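Local atomic coordinates of ribose 5-phosphate isomerase, putative (Trypanosoma brucei brucei, PDB entry 6FXS), a protein that probably catalyses the interconversion of ribose 5-phosphate and ribulose 5-phosphate, as a type B (RpiB) isomerase of the LacAB/RpiB family. Residues T22-I27 and E52-G57; G85-G90 and A125-L130; V41-E46 and E142-F147; G33-E38 and H59-V64; N72-V77 and N100-I105. One frame throughout, in Å; residues are numbered along the deposited sequence.

From the N terminus, strand 23-29 pairs with strand 51-55 in contact 1, closing the first beta-alpha-beta loop. Contact 4 crosses it, joining the turn that leads into helix 37-46 to the loop before helix 66-78. Contact 5 sets helix 66-78 against the loop after helix 93-100. It crosses contact 2, where strands 84-89 and 127-131 pair at the middle of the same parallel sheet. Contact 3 spans the longest interval, bringing helix 37-46 against helix 137-149; it crosses contacts 1 and 4, and contacts 2 and 5 nest inside its loop. Contacts 3 and 5 lie on opposite sides of the chain's centre.

Contact 1. Residues T22-I27 and E52-G57; sequences TRKVAI and EPVYIG
Ile27 carries the tight end of this contact, lying beside Pro53 and crossing Tyr55 at about a right angle. Its CD1 reaches Pro53 CB at 3.7 Å. CG2, set anti to the backbone N by chi1 -53° for CG1, touches Tyr55 CD1 at 3.8 Å, and CB lies in the plane of the tyrosine ring, at its edge. The tyrosine has further partners: Gly57 N stands over one face of the ring, His37 stacks with it, and Tyr55 OH is hydrogen-bonded to Pro58 O. The backbones run parallel, and five hydrogen bonds alternate between them, from Glu52 N to Arg23 O (2.9 Å) through to Ile56 N to Ile27 O (2.8 Å), the last nearly straight at 173°. This is the first beta-alpha-beta unit of the five-stranded parallel sheet (strand order 2-1-3-5-4) of this alpha/beta fold: helix 37-46 lies over the face carrying Val25, Ile27 and Pro53, where Val44, Ile40 and Val41 meet them. Strand 51-55 is the outermost on this side within the chain. The Lys24 end is looser. Lys24 CD only grazes Val54 CG2 at 4.3 Å, and Thr22 CG2 stands equally far from Glu52 CB. The Lys24 and Glu52 side chains are exposed and lead away from the partner strand, that of Glu52 to a salt bridge between OE1 and Arg45 NH2.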
# COMPACT_ATOMS: atom_id res chain seq x y z
N THR B 22 -24.45 11.44 19.04
CA THR B 22 -23.78 12.31 18.01
C THR B 22 -22.28 12.39 18.23
O THR B 22 -21.83 12.57 19.35
CB THR B 22 -24.30 13.76 17.95
OG1 THR B 22 -25.66 13.72 17.62
CG2 THR B 22 -23.60 14.60 16.86
N ARG B 23 -21.52 12.25 17.15
CA ARG B 23 -20.09 12.39 17.20
C ARG B 23 -19.73 13.46 16.16
O ARG B 23 -20.02 13.28 14.97
CB ARG B 23 -19.41 11.05 16.92
CG ARG B 23 -20.07 9.82 17.56
CD ARG B 23 -19.78 9.52 19.05
NE ARG B 23 -18.42 9.81 19.55
CZ ARG B 23 -17.26 9.38 19.02
NH1 ARG B 23 -17.20 8.65 17.89
NH2 ARG B 23 -16.11 9.72 19.61
N LYS B 24 -19.12 14.57 16.62
CA LYS B 24 -18.67 15.60 15.71
C LYS B 24 -17.27 15.25 15.16
O LYS B 24 -16.37 14.99 15.94
CB LYS B 24 -18.49 16.95 16.40
CG LYS B 24 -19.73 17.57 16.98
CD LYS B 24 -19.57 19.09 17.01
CE LYS B 24 -20.24 19.67 18.23
NZ LYS B 24 -20.75 21.05 17.98
N VAL B 25 -17.12 15.39 13.86
CA VAL B 25 -15.92 14.98 13.14
C VAL B 25 -15.40 16.20 12.48
O VAL B 25 -15.98 16.66 11.52
CB VAL B 25 -16.25 13.88 12.12
CG1 VAL B 25 -15.01 13.47 11.37
CG2 VAL B 25 -16.95 12.69 12.76
N ALA B 26 -14.38 16.83 13.06
CA ALA B 26 -13.80 18.00 12.46
C ALA B 26 -12.89 17.52 11.31
O ALA B 26 -12.11 16.56 11.49
CB ALA B 26 -12.99 18.79 13.50
N ILE B 27 -13.01 18.18 10.16
CA ILE B 27 -12.30 17.84 8.94
C ILE B 27 -11.51 19.06 8.47
O ILE B 27 -12.03 20.22 8.39
CB ILE B 27 -13.24 17.39 7.82
CG1 ILE B 27 -14.14 16.29 8.28
CG2 ILE B 27 -12.46 16.94 6.61
CD1 ILE B 27 -15.35 16.10 7.39
N GLU B 52 -21.45 13.78 12.55
CA GLU B 52 -21.70 15.10 11.99
C GLU B 52 -20.38 15.72 11.54
O GLU B 52 -19.56 16.14 12.37
CB GLU B 52 -22.39 16.03 13.01
CG GLU B 52 -22.83 17.41 12.48
CD GLU B 52 -23.91 17.40 11.35
OE1 GLU B 52 -24.86 16.58 11.46
OE2 GLU B 52 -23.84 18.23 10.36
N PRO B 53 -20.17 15.81 10.22
CA PRO B 53 -18.95 16.44 9.74
C PRO B 53 -18.92 17.92 9.96
O PRO B 53 -19.90 18.59 9.63
CB PRO B 53 -18.97 16.13 8.24
CG PRO B 53 -20.40 15.92 7.88
CD PRO B 53 -21.08 15.43 9.11
N VAL B 54 -17.80 18.45 10.43
CA VAL B 54 -17.59 19.86 10.50
C VAL B 54 -16.32 20.20 9.72
O VAL B 54 -15.17 20.12 10.26
CB VAL B 54 -17.43 20.29 12.00
CG1 VAL B 54 -17.36 21.78 12.12
CG2 VAL B 54 -18.50 19.68 12.91
N TYR B 55 -16.48 20.56 8.45
CA TYR B 55 -15.32 20.94 7.60
C TYR B 55 -14.84 22.35 7.91
O TYR B 55 -15.61 23.28 7.72
CB TYR B 55 -15.68 20.85 6.11
CG TYR B 55 -14.49 21.16 5.19
CD1 TYR B 55 -13.34 20.35 5.23
CD2 TYR B 55 -14.54 22.21 4.25
CE1 TYR B 55 -12.24 20.61 4.42
CE2 TYR B 55 -13.46 22.49 3.44
CZ TYR B 55 -12.30 21.66 3.51
OH TYR B 55 -11.18 21.90 2.75
N ILE B 56 -13.60 22.52 8.37
CA ILE B 56 -13.13 23.78 8.85
C ILE B 56 -12.23 24.50 7.86
O ILE B 56 -11.65 25.51 8.21
CB ILE B 56 -12.44 23.76 10.25
CG1 ILE B 56 -11.25 22.80 10.32
CG2 ILE B 56 -13.41 23.44 11.39
CD1 ILE B 56 -10.06 23.14 9.49
N GLY B 57 -12.07 23.97 6.66
CA GLY B 57 -11.34 24.69 5.60
C GLY B 57 -10.10 23.91 5.10
O GLY B 57 -9.82 22.81 5.65

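Contact 2. Residues G85-G90 and A125-L130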
# COMPACT_ATOMS: atom_id res chain seq x y z
N GLY B 85 -11.07 13.84 14.58
CA GLY B 85 -10.56 14.58 13.45
C GLY B 85 -10.18 13.85 12.20
O GLY B 85 -9.77 12.63 12.26
N ILE B 86 -10.28 14.51 11.05
CA ILE B 86 -9.81 13.94 9.78
C ILE B 86 -8.98 15.03 9.13
O ILE B 86 -9.44 16.20 9.01
CB ILE B 86 -10.97 13.49 8.85
CG1 ILE B 86 -11.76 12.35 9.50
CG2 ILE B 86 -10.45 13.06 7.50
CD1 ILE B 86 -13.10 12.04 8.89
N LEU B 87 -7.74 14.71 8.75
CA LEU B 87 -6.84 15.64 8.07
C LEU B 87 -6.38 15.03 6.76
O LEU B 87 -5.93 13.85 6.73
CB LEU B 87 -5.68 16.04 8.96
CG LEU B 87 -6.08 16.74 10.27
CD1 LEU B 87 -4.84 16.87 11.12
CD2 LEU B 87 -6.59 18.16 9.89
N VAL B 88 -6.50 15.82 5.69
CA VAL B 88 -6.13 15.44 4.35
C VAL B 88 -5.10 16.40 3.74
O VAL B 88 -5.41 17.59 3.53
CB VAL B 88 -7.32 15.40 3.40
CG1 VAL B 88 -6.86 14.81 2.06
CG2 VAL B 88 -8.43 14.53 3.93
N CYS B 89 -3.91 15.90 3.42
CA CYS B 89 -2.90 16.65 2.64
C CYS B 89 -2.44 15.68 1.55
O CYS B 89 -3.12 14.69 1.23
CB CYS B 89 -1.75 17.20 3.54
SG CYS B 89 -0.41 16.11 4.33
N GLY B 90 -1.33 15.98 0.93
CA GLY B 90 -0.84 15.19 -0.16
C GLY B 90 -0.58 13.73 0.26
O GLY B 90 -1.08 12.83 -0.38
N ALA B 125 -6.79 6.14 18.41
CA ALA B 125 -6.46 7.32 17.67
C ALA B 125 -7.77 8.21 17.57
O ALA B 125 -8.87 7.70 17.30
CB ALA B 125 -5.93 6.99 16.29
N ASN B 126 -7.57 9.50 17.78
CA ASN B 126 -8.65 10.50 17.70
C ASN B 126 -8.59 11.44 16.45
O ASN B 126 -9.50 12.24 16.25
CB ASN B 126 -8.81 11.26 19.06
CG ASN B 126 -7.56 11.87 19.59
OD1 ASN B 126 -6.55 12.06 18.84
ND2 ASN B 126 -7.58 12.25 20.86
N VAL B 127 -7.52 11.36 15.64
CA VAL B 127 -7.38 12.04 14.39
C VAL B 127 -6.79 11.01 13.36
O VAL B 127 -5.84 10.30 13.70
CB VAL B 127 -6.45 13.27 14.50
CG1 VAL B 127 -6.26 13.95 13.16
CG2 VAL B 127 -6.97 14.25 15.55
N VAL B 128 -7.43 10.86 12.21
CA VAL B 128 -6.91 10.07 11.10
C VAL B 128 -6.31 11.01 10.04
O VAL B 128 -6.94 12.02 9.67
CB VAL B 128 -7.96 9.13 10.50
CG1 VAL B 128 -9.16 9.89 9.94
CG2 VAL B 128 -7.33 8.23 9.45
N CYS B 129 -5.11 10.70 9.54
CA CYS B 129 -4.47 11.56 8.55
C CYS B 129 -4.33 10.76 7.28
O CYS B 129 -4.02 9.51 7.31
CB CYS B 129 -3.11 12.01 9.06
SG CYS B 129 -3.13 12.89 10.63
N LEU B 130 -4.67 11.43 6.17
CA LEU B 130 -4.84 10.80 4.86
C LEU B 130 -4.10 11.54 3.77
O LEU B 130 -3.91 12.79 3.87
CB LEU B 130 -6.30 10.80 4.51
CG LEU B 130 -7.19 10.12 5.58
CD1 LEU B 130 -8.62 10.37 5.17
CD2 LEU B 130 -6.91 8.65 5.60
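Gly85 and Asn126 open a ladder of five backbone hydrogen bonds that runs to Cys89 and Leu130. Gly85 N gives to Asn126 O at 2.8 Å, and Val128 N returns to Gly85 O. Leu87 then bonds on both sides, its N to Val128 O and its O from Leu130 N, the latter at 2.8 Å but bent to 148° at the hydrogen. Cys89 N to Leu130 O, 3.1 Å, is the longest of the set. Between these bonds lie CA-H...O contacts, of which Val127 CA to Gly85 O and Cys129 CA to Leu87 O are both 3.3 Å. Such a parallel pairing of strands 84-89 and 127-131 lies at the middle of the alpha/beta sheet, only about 3 Å from the centre of the chain, with helices on both faces. Apolar contacts divide by face. On the face of Ile86, Val88, Val128 and Leu130, the Ile86 and Val128 chains run side by side, CG1 to CG1 at 3.6 Å; a chi1 of 61° puts Val128 CG1 between its own backbone N and carbonyl carbon and so also near Gly85 O. Leu130 CD1 comes at a slant to Ile86 CG2, 4.0 Å away. Helices 37-46 and 137-149 cover this side. On the face of Leu87, Val127 and Cys129, Leu87 CD1 meets Val127 CG1 at 3.8 Å, while Met95 and Ala99 of helix 93-100 pack against Leu87. Polar side-chain atoms sit at the margin: Asn126 OD1 takes a bond from Arg106 N, and ND2 gives one to Gly104 O.

Contact 3. Residues V41-E46 and E142-F147; sequences VRYVRE and EIIMTF
Helices 37-46 and 137-149 run in roughly the same direction here, their segment axes 8.6 Å apart at closest and crossing at -41°, with Val44 and Ile144 the facing pair, CA to CA 6.6 Å. Ile144 makes most of the apolar contact with Tyr43 and Val44. Its CG2, which a chi1 of -76° for CG1 places anti to the backbone N, pushes against the turn at Tyr43 and Val44: it lies 4.0 Å from Val44 CG2 and 4.1 Å from Tyr43 CB. Ile144 CD1 reaches toward the N-terminal end of its helix and meets the tyrosine ring at its edge, 4.1 Å from Tyr43 CD2. Both Tyr43 and Val44 cross the Ile144 chain at about a right angle. Met145 takes the next position on the same side. Its chain is straight to SD and then folds at chi3, 66°, which carries CE to 3.5 Å from Glu46 O; CG meanwhile lies 3.9 Å from Tyr43 O. The two carbons flanking the sulfur, CG and CE, thus lie near carbonyl oxygens in the last turn of helix 37-46, and SD is 4.2 Å from Glu46 CB. Beneath the pair is the sheet: Ile86 touches both Val44 and Ile144, and Leu130 also packs on Ile144. Glu46 turns its carboxylate to Arg141 in a salt bridge. With no hydrogen bond between the two segments, the helices are joined by van der Waals packing over the sheet, and the charge pairing is left to the margin of the contact.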
# COMPACT_ATOMS: atom_id res chain seq x y z
N VAL B 41 -16.35 14.55 3.36
CA VAL B 41 -17.62 14.88 4.10
C VAL B 41 -18.67 13.80 3.88
O VAL B 41 -19.28 13.30 4.81
CB VAL B 41 -18.14 16.32 3.65
CG1 VAL B 41 -19.47 16.70 4.28
CG2 VAL B 41 -17.09 17.31 3.98
N ARG B 42 -18.84 13.42 2.64
CA ARG B 42 -19.79 12.36 2.29
C ARG B 42 -19.42 10.99 2.84
O ARG B 42 -20.30 10.24 3.34
CB ARG B 42 -19.92 12.26 0.77
CG ARG B 42 -20.96 11.31 0.26
CD ARG B 42 -20.82 11.04 -1.26
NE ARG B 42 -20.25 12.22 -1.92
CZ ARG B 42 -19.20 12.24 -2.74
NH1 ARG B 42 -18.57 11.12 -3.11
NH2 ARG B 42 -18.79 13.42 -3.23
N TYR B 43 -18.12 10.67 2.84
CA TYR B 43 -17.72 9.39 3.47
C TYR B 43 -18.01 9.40 4.97
O TYR B 43 -18.44 8.39 5.50
CB TYR B 43 -16.25 9.09 3.21
CG TYR B 43 -15.83 9.07 1.76
CD1 TYR B 43 -16.69 8.75 0.71
CD2 TYR B 43 -14.53 9.36 1.43
CE1 TYR B 43 -16.29 8.79 -0.62
CE2 TYR B 43 -14.09 9.36 0.12
CZ TYR B 43 -14.94 9.06 -0.90
OH TYR B 43 -14.35 9.10 -2.15
N VAL B 44 -17.83 10.53 5.64
CA VAL B 44 -18.16 10.62 7.04
C VAL B 44 -19.66 10.33 7.32
O VAL B 44 -19.97 9.64 8.25
CB VAL B 44 -17.81 12.00 7.65
CG1 VAL B 44 -18.36 12.10 9.07
CG2 VAL B 44 -16.28 12.25 7.63
N ARG B 45 -20.56 10.88 6.49
CA ARG B 45 -22.02 10.70 6.67
C ARG B 45 -22.36 9.24 6.33
O ARG B 45 -23.19 8.63 6.99
CB ARG B 45 -22.84 11.66 5.76
CG ARG B 45 -22.57 13.12 6.02
CD ARG B 45 -23.64 14.04 5.42
NE ARG B 45 -23.98 14.98 6.47
CZ ARG B 45 -24.81 14.70 7.49
NH1 ARG B 45 -25.46 13.52 7.58
NH2 ARG B 45 -25.02 15.63 8.43
N GLU B 46 -21.68 8.66 5.36
CA GLU B 46 -21.89 7.21 5.14
C GLU B 46 -21.44 6.29 6.26
O GLU B 46 -21.94 5.18 6.35
CB GLU B 46 -21.18 6.79 3.90
CG GLU B 46 -21.76 7.33 2.64
CD GLU B 46 -21.06 6.61 1.49
OE1 GLU B 46 -21.47 5.45 1.15
OE2 GLU B 46 -20.06 7.15 0.99
N GLU B 142 -13.02 3.72 2.60
CA GLU B 142 -12.92 2.56 3.54
C GLU B 142 -12.27 2.94 4.84
O GLU B 142 -12.73 2.54 5.93
CB GLU B 142 -12.16 1.38 2.86
CG GLU B 142 -12.05 0.10 3.66
CD GLU B 142 -11.10 -0.85 2.97
OE1 GLU B 142 -9.96 -0.55 2.57
OE2 GLU B 142 -11.52 -1.90 2.75
N ILE B 143 -11.17 3.66 4.75
CA ILE B 143 -10.42 4.04 5.93
C ILE B 143 -11.31 4.90 6.86
O ILE B 143 -11.35 4.68 8.07
CB ILE B 143 -9.11 4.85 5.57
CG1 ILE B 143 -8.02 3.95 4.88
CG2 ILE B 143 -8.54 5.57 6.79
CD1 ILE B 143 -7.01 4.74 4.03
N ILE B 144 -11.96 5.92 6.31
CA ILE B 144 -12.78 6.84 7.10
C ILE B 144 -13.92 6.11 7.82
O ILE B 144 -14.11 6.21 9.05
CB ILE B 144 -13.26 8.03 6.22
CG1 ILE B 144 -12.10 8.99 6.02
CG2 ILE B 144 -14.46 8.74 6.86
CD1 ILE B 144 -12.25 9.87 4.81
N MET B 145 -14.59 5.26 7.07
CA MET B 145 -15.70 4.49 7.65
C MET B 145 -15.21 3.59 8.76
O MET B 145 -15.86 3.45 9.83
CB MET B 145 -16.50 3.72 6.58
CG MET B 145 -17.19 4.70 5.61
SD MET B 145 -18.12 3.92 4.28
CE MET B 145 -19.44 3.09 5.20
N THR B 146 -14.06 2.94 8.50
CA THR B 146 -13.50 1.99 9.44
C THR B 146 -13.03 2.77 10.69
O THR B 146 -13.24 2.37 11.82
CB THR B 146 -12.31 1.20 8.79
OG1 THR B 146 -12.82 0.53 7.65
CG2 THR B 146 -11.72 0.17 9.71
N PHE B 147 -12.33 3.87 10.45
CA PHE B 147 -11.80 4.64 11.56
C PHE B 147 -12.95 5.09 12.51
O PHE B 147 -12.84 5.10 13.73
CB PHE B 147 -11.01 5.83 11.03
CG PHE B 147 -10.18 6.52 12.04
CD1 PHE B 147 -8.91 6.03 12.36
CD2 PHE B 147 -10.65 7.62 12.71
CE1 PHE B 147 -8.10 6.70 13.23
CE2 PHE B 147 -9.84 8.29 13.65
CZ PHE B 147 -8.58 7.84 13.92

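Contact 4. Residues G33-E38 and H59-V64; sequences GFPIHE and HSLERV. With SO4 (sulfate ion), chain E.
The turn leading into helix 37-46 meets the loop before helix 66-78 at the surface, at the C-terminal ends of the parallel strands, where such alpha/beta folds usually place their active sites; a sulfate, probably from the crystallisation liquor, is bound beside them. Phe34 lays its ring against the backbone of residues 59-61. Ser60 O stands over one face, 3.4 Å above the plane and offset toward the rim, and Phe34 CE1 comes 3.4 Å from His59 C. With CG anti to the backbone N (chi1 177°), the ring extends from the turn onto this backbone. Leu61 CD2 adds an apolar touch on Phe34 CD2 at 3.9 Å and another on Pro35 CG at 4.1 Å. Phe34 O takes two donors, His37 N and His37 ND1, the latter at 2.8 Å along a lone pair and in the imidazole plane. Ser60 OG accepts from Glu62 N in an ST turn. Arg63 NE and NH2 both give to sulfate O4, at 2.9 and 3.1 Å, in the guanidinium plane; His31 and residues of a neighbouring subunit complete the site. An anion held this way is consistent with phosphate binding at the interface, as in related RpiB enzymes, though not proof of it.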
# COMPACT_ATOMS: atom_id res chain seq x y z
N GLY B 33 -5.35 18.62 -0.48
CA GLY B 33 -6.55 17.87 -0.11
C GLY B 33 -7.88 18.55 -0.46
O GLY B 33 -8.88 17.87 -0.76
N PHE B 34 -7.89 19.88 -0.50
CA PHE B 34 -9.12 20.62 -0.91
C PHE B 34 -9.93 19.97 -2.04
O PHE B 34 -11.13 19.80 -1.89
CB PHE B 34 -8.85 22.12 -1.25
CG PHE B 34 -10.06 22.85 -1.73
CD1 PHE B 34 -11.05 23.25 -0.82
CD2 PHE B 34 -10.24 23.13 -3.08
CE1 PHE B 34 -12.22 23.91 -1.25
CE2 PHE B 34 -11.38 23.84 -3.51
CZ PHE B 34 -12.38 24.19 -2.60
N PRO B 35 -9.32 19.63 -3.18
CA PRO B 35 -10.24 19.14 -4.24
C PRO B 35 -11.05 17.91 -3.90
O PRO B 35 -12.01 17.67 -4.58
CB PRO B 35 -9.31 18.82 -5.41
CG PRO B 35 -8.14 19.69 -5.16
CD PRO B 35 -7.95 19.78 -3.68
N ILE B 36 -10.73 17.13 -2.84
CA ILE B 36 -11.55 15.96 -2.57
C ILE B 36 -12.38 16.08 -1.29
O ILE B 36 -12.95 15.08 -0.87
CB ILE B 36 -10.70 14.63 -2.56
CG1 ILE B 36 -9.64 14.66 -1.44
CG2 ILE B 36 -10.14 14.34 -3.98
CD1 ILE B 36 -9.17 13.31 -0.97
N HIS B 37 -12.39 17.28 -0.66
CA HIS B 37 -12.96 17.43 0.66
C HIS B 37 -14.44 17.12 0.69
O HIS B 37 -14.95 16.58 1.70
CB HIS B 37 -12.68 18.78 1.29
CG HIS B 37 -13.59 19.87 0.81
ND1 HIS B 37 -13.34 20.58 -0.35
CD2 HIS B 37 -14.79 20.30 1.28
CE1 HIS B 37 -14.33 21.43 -0.55
NE2 HIS B 37 -15.22 21.29 0.43
N GLU B 38 -15.14 17.36 -0.41
CA GLU B 38 -16.59 17.04 -0.44
C GLU B 38 -16.84 15.55 -0.40
O GLU B 38 -17.79 15.12 0.25
CB GLU B 38 -17.33 17.69 -1.63
CG GLU B 38 -17.38 19.22 -1.47
CD GLU B 38 -17.94 19.97 -2.67
OE1 GLU B 38 -18.32 19.35 -3.67
OE2 GLU B 38 -17.99 21.21 -2.61
N HIS B 59 -11.48 26.75 2.08
CA HIS B 59 -12.69 26.76 1.31
C HIS B 59 -12.45 27.13 -0.14
O HIS B 59 -13.42 27.29 -0.90
CB HIS B 59 -13.67 27.67 1.99
CG HIS B 59 -13.92 27.29 3.41
ND1 HIS B 59 -14.64 26.17 3.77
CD2 HIS B 59 -13.57 27.90 4.57
CE1 HIS B 59 -14.72 26.11 5.08
NE2 HIS B 59 -14.08 27.14 5.59
N SER B 60 -11.17 27.26 -0.52
CA SER B 60 -10.79 27.50 -1.92
C SER B 60 -9.48 26.75 -2.29
O SER B 60 -8.86 26.10 -1.42
CB SER B 60 -10.64 29.02 -2.19
OG SER B 60 -9.36 29.45 -1.86
N LEU B 61 -9.12 26.84 -3.58
CA LEU B 61 -7.85 26.32 -4.13
C LEU B 61 -6.60 27.11 -3.77
O LEU B 61 -5.52 26.67 -4.09
CB LEU B 61 -7.90 26.17 -5.65
CG LEU B 61 -8.41 24.83 -6.19
CD1 LEU B 61 -8.49 24.92 -7.70
CD2 LEU B 61 -7.51 23.66 -5.75
N GLU B 62 -6.72 28.26 -3.10
CA GLU B 62 -5.55 29.01 -2.64
C GLU B 62 -4.52 28.17 -1.82
O GLU B 62 -4.91 27.42 -0.95
CB GLU B 62 -5.95 30.21 -1.75
CG GLU B 62 -6.04 31.56 -2.48
CD GLU B 62 -4.73 32.05 -3.13
OE1 GLU B 62 -3.60 31.66 -2.69
OE2 GLU B 62 -4.83 32.82 -4.11
N ARG B 63 -3.23 28.41 -2.04
CA ARG B 63 -2.16 27.69 -1.36
C ARG B 63 -2.15 28.08 0.09
O ARG B 63 -2.19 29.25 0.42
CB ARG B 63 -0.80 27.97 -2.00
CG ARG B 63 -0.76 27.47 -3.46
CD ARG B 63 0.55 27.75 -4.22
NE ARG B 63 1.71 27.44 -3.38
CZ ARG B 63 2.60 28.31 -2.93
NH1 ARG B 63 2.56 29.59 -3.27
NH2 ARG B 63 3.59 27.88 -2.14
N VAL B 64 -2.15 27.11 0.99
CA VAL B 64 -2.19 27.38 2.40
C VAL B 64 -1.18 26.42 3.04
O VAL B 64 -0.57 25.59 2.36
CB VAL B 64 -3.62 27.19 3.00
CG1 VAL B 64 -4.66 28.22 2.40
CG2 VAL B 64 -4.07 25.75 2.78
S SO4 E . 2.90 23.70 -2.57
O1 SO4 E . 3.73 24.07 -3.75
O2 SO4 E . 1.81 22.74 -2.92
O3 SO4 E . 3.76 23.10 -1.55
O4 SO4 E . 2.37 24.99 -1.97

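Contact 5. Residues N72-V77 and N100-I105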
# COMPACT_ATOMS: atom_id res chain seq x y z
N ASN B 72 -5.59 23.39 14.06
CA ASN B 72 -6.98 23.79 14.25
C ASN B 72 -7.92 22.59 14.58
O ASN B 72 -8.65 22.62 15.59
CB ASN B 72 -7.41 24.42 12.96
CG ASN B 72 -8.59 25.31 13.12
OD1 ASN B 72 -8.41 26.52 13.05
ND2 ASN B 72 -9.79 24.75 13.33
N VAL B 73 -7.90 21.56 13.73
CA VAL B 73 -8.64 20.30 13.98
C VAL B 73 -8.15 19.67 15.26
O VAL B 73 -8.95 19.26 16.11
CB VAL B 73 -8.54 19.31 12.81
CG1 VAL B 73 -9.09 17.95 13.18
CG2 VAL B 73 -9.33 19.85 11.62
N ALA B 74 -6.83 19.62 15.44
CA ALA B 74 -6.28 18.91 16.60
C ALA B 74 -6.71 19.60 17.89
O ALA B 74 -7.10 18.95 18.85
CB ALA B 74 -4.76 18.84 16.53
N ARG B 75 -6.60 20.91 17.89
CA ARG B 75 -6.99 21.68 19.11
C ARG B 75 -8.46 21.50 19.45
O ARG B 75 -8.79 21.35 20.62
CB ARG B 75 -6.62 23.17 18.97
CG ARG B 75 -5.14 23.29 19.17
CD ARG B 75 -4.62 24.66 18.87
NE ARG B 75 -3.16 24.65 19.10
CZ ARG B 75 -2.28 25.36 18.39
NH1 ARG B 75 -2.70 26.13 17.38
NH2 ARG B 75 -0.99 25.32 18.68
N MET B 76 -9.28 21.42 18.42
CA MET B 76 -10.72 21.18 18.60
C MET B 76 -11.01 19.86 19.28
O MET B 76 -11.86 19.74 20.19
CB MET B 76 -11.45 21.20 17.27
CG MET B 76 -11.63 22.56 16.64
SD MET B 76 -12.45 22.54 15.00
CE MET B 76 -14.10 22.05 15.50
N VAL B 77 -10.34 18.83 18.79
CA VAL B 77 -10.53 17.50 19.33
C VAL B 77 -9.98 17.48 20.75
O VAL B 77 -10.64 16.98 21.62
CB VAL B 77 -9.87 16.43 18.42
CG1 VAL B 77 -9.89 15.05 19.07
CG2 VAL B 77 -10.56 16.39 17.07
N ASN B 100 -0.05 15.74 16.00
CA ASN B 100 0.53 15.12 17.15
C ASN B 100 1.30 16.03 18.07
O ASN B 100 1.57 15.66 19.25
CB ASN B 100 1.44 13.96 16.71
CG ASN B 100 0.65 12.70 16.36
OD1 ASN B 100 0.85 12.03 15.25
ND2 ASN B 100 -0.19 12.34 17.27
N LYS B 101 1.64 17.23 17.61
CA LYS B 101 2.20 18.19 18.54
C LYS B 101 1.23 18.70 19.61
O LYS B 101 1.66 19.20 20.61
CB LYS B 101 2.75 19.38 17.77
CG LYS B 101 3.83 19.00 16.82
CD LYS B 101 4.98 18.31 17.51
CE LYS B 101 6.10 18.02 16.47
NZ LYS B 101 7.24 17.63 17.28
N VAL B 102 -0.05 18.52 19.42
CA VAL B 102 -1.04 18.94 20.39
C VAL B 102 -1.31 17.94 21.52
O VAL B 102 -1.59 16.77 21.25
CB VAL B 102 -2.34 19.29 19.64
CG1 VAL B 102 -3.36 19.91 20.60
CG2 VAL B 102 -1.98 20.26 18.50
N PRO B 103 -1.20 18.37 22.80
CA PRO B 103 -1.38 17.42 23.86
C PRO B 103 -2.77 16.86 23.85
O PRO B 103 -3.73 17.61 23.57
CB PRO B 103 -1.10 18.23 25.14
CG PRO B 103 -0.34 19.42 24.69
CD PRO B 103 -0.74 19.69 23.30
N GLY B 104 -2.88 15.55 24.08
CA GLY B 104 -4.20 14.83 24.09
C GLY B 104 -4.44 14.23 22.69
O GLY B 104 -5.41 13.52 22.50
N ILE B 105 -3.66 14.60 21.67
CA ILE B 105 -3.93 14.08 20.34
C ILE B 105 -3.07 12.80 20.03
O ILE B 105 -1.91 12.72 20.36
CB ILE B 105 -3.70 15.13 19.26
CG1 ILE B 105 -4.73 16.28 19.41
CG2 ILE B 105 -3.77 14.55 17.83
CD1 ILE B 105 -6.16 15.87 19.58
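Ala74 lies at the middle of this contact, its CB packing against both Val102 CG2 at 3.7 Å and Ile105 CG1 at 3.9 Å. The isoleucine then bends along the helix: chi1 -66° and chi2 -48° bring CD1 to 3.3 Å from Ala74 O and to 3.9 Å from Val77 CG1, where the two side chains cross at about a right angle. On the other flank Val102 CG1, anti to its backbone N at chi1 -173°, touches the aliphatic part of Arg75, 4.1 Å from CG. Both loop residues point toward helix 66-78, which also offers Leu71 and Ala78 to Val102, and Ala78 to Ile105. Their spacing comes from the turn between them. Val102 to Ile105 is a type II beta turn closed by Ile105 N to Val102 O, 3.0 Å, with Gly104 at its positive-phi position. Farther out, Gly104 N is hydrogen-bonded to Glu169 OE2, tying the turn to the C-terminal helix. Another subunit comes close as well, since Lys101 NZ and the carbonyls of Asn100 and Ile105 bond to it. Apolar contact with helix 66-78 therefore fixes the inner side of this loop, whereas its polar groups serve the turn itself, the C-terminal helix and the subunit interface.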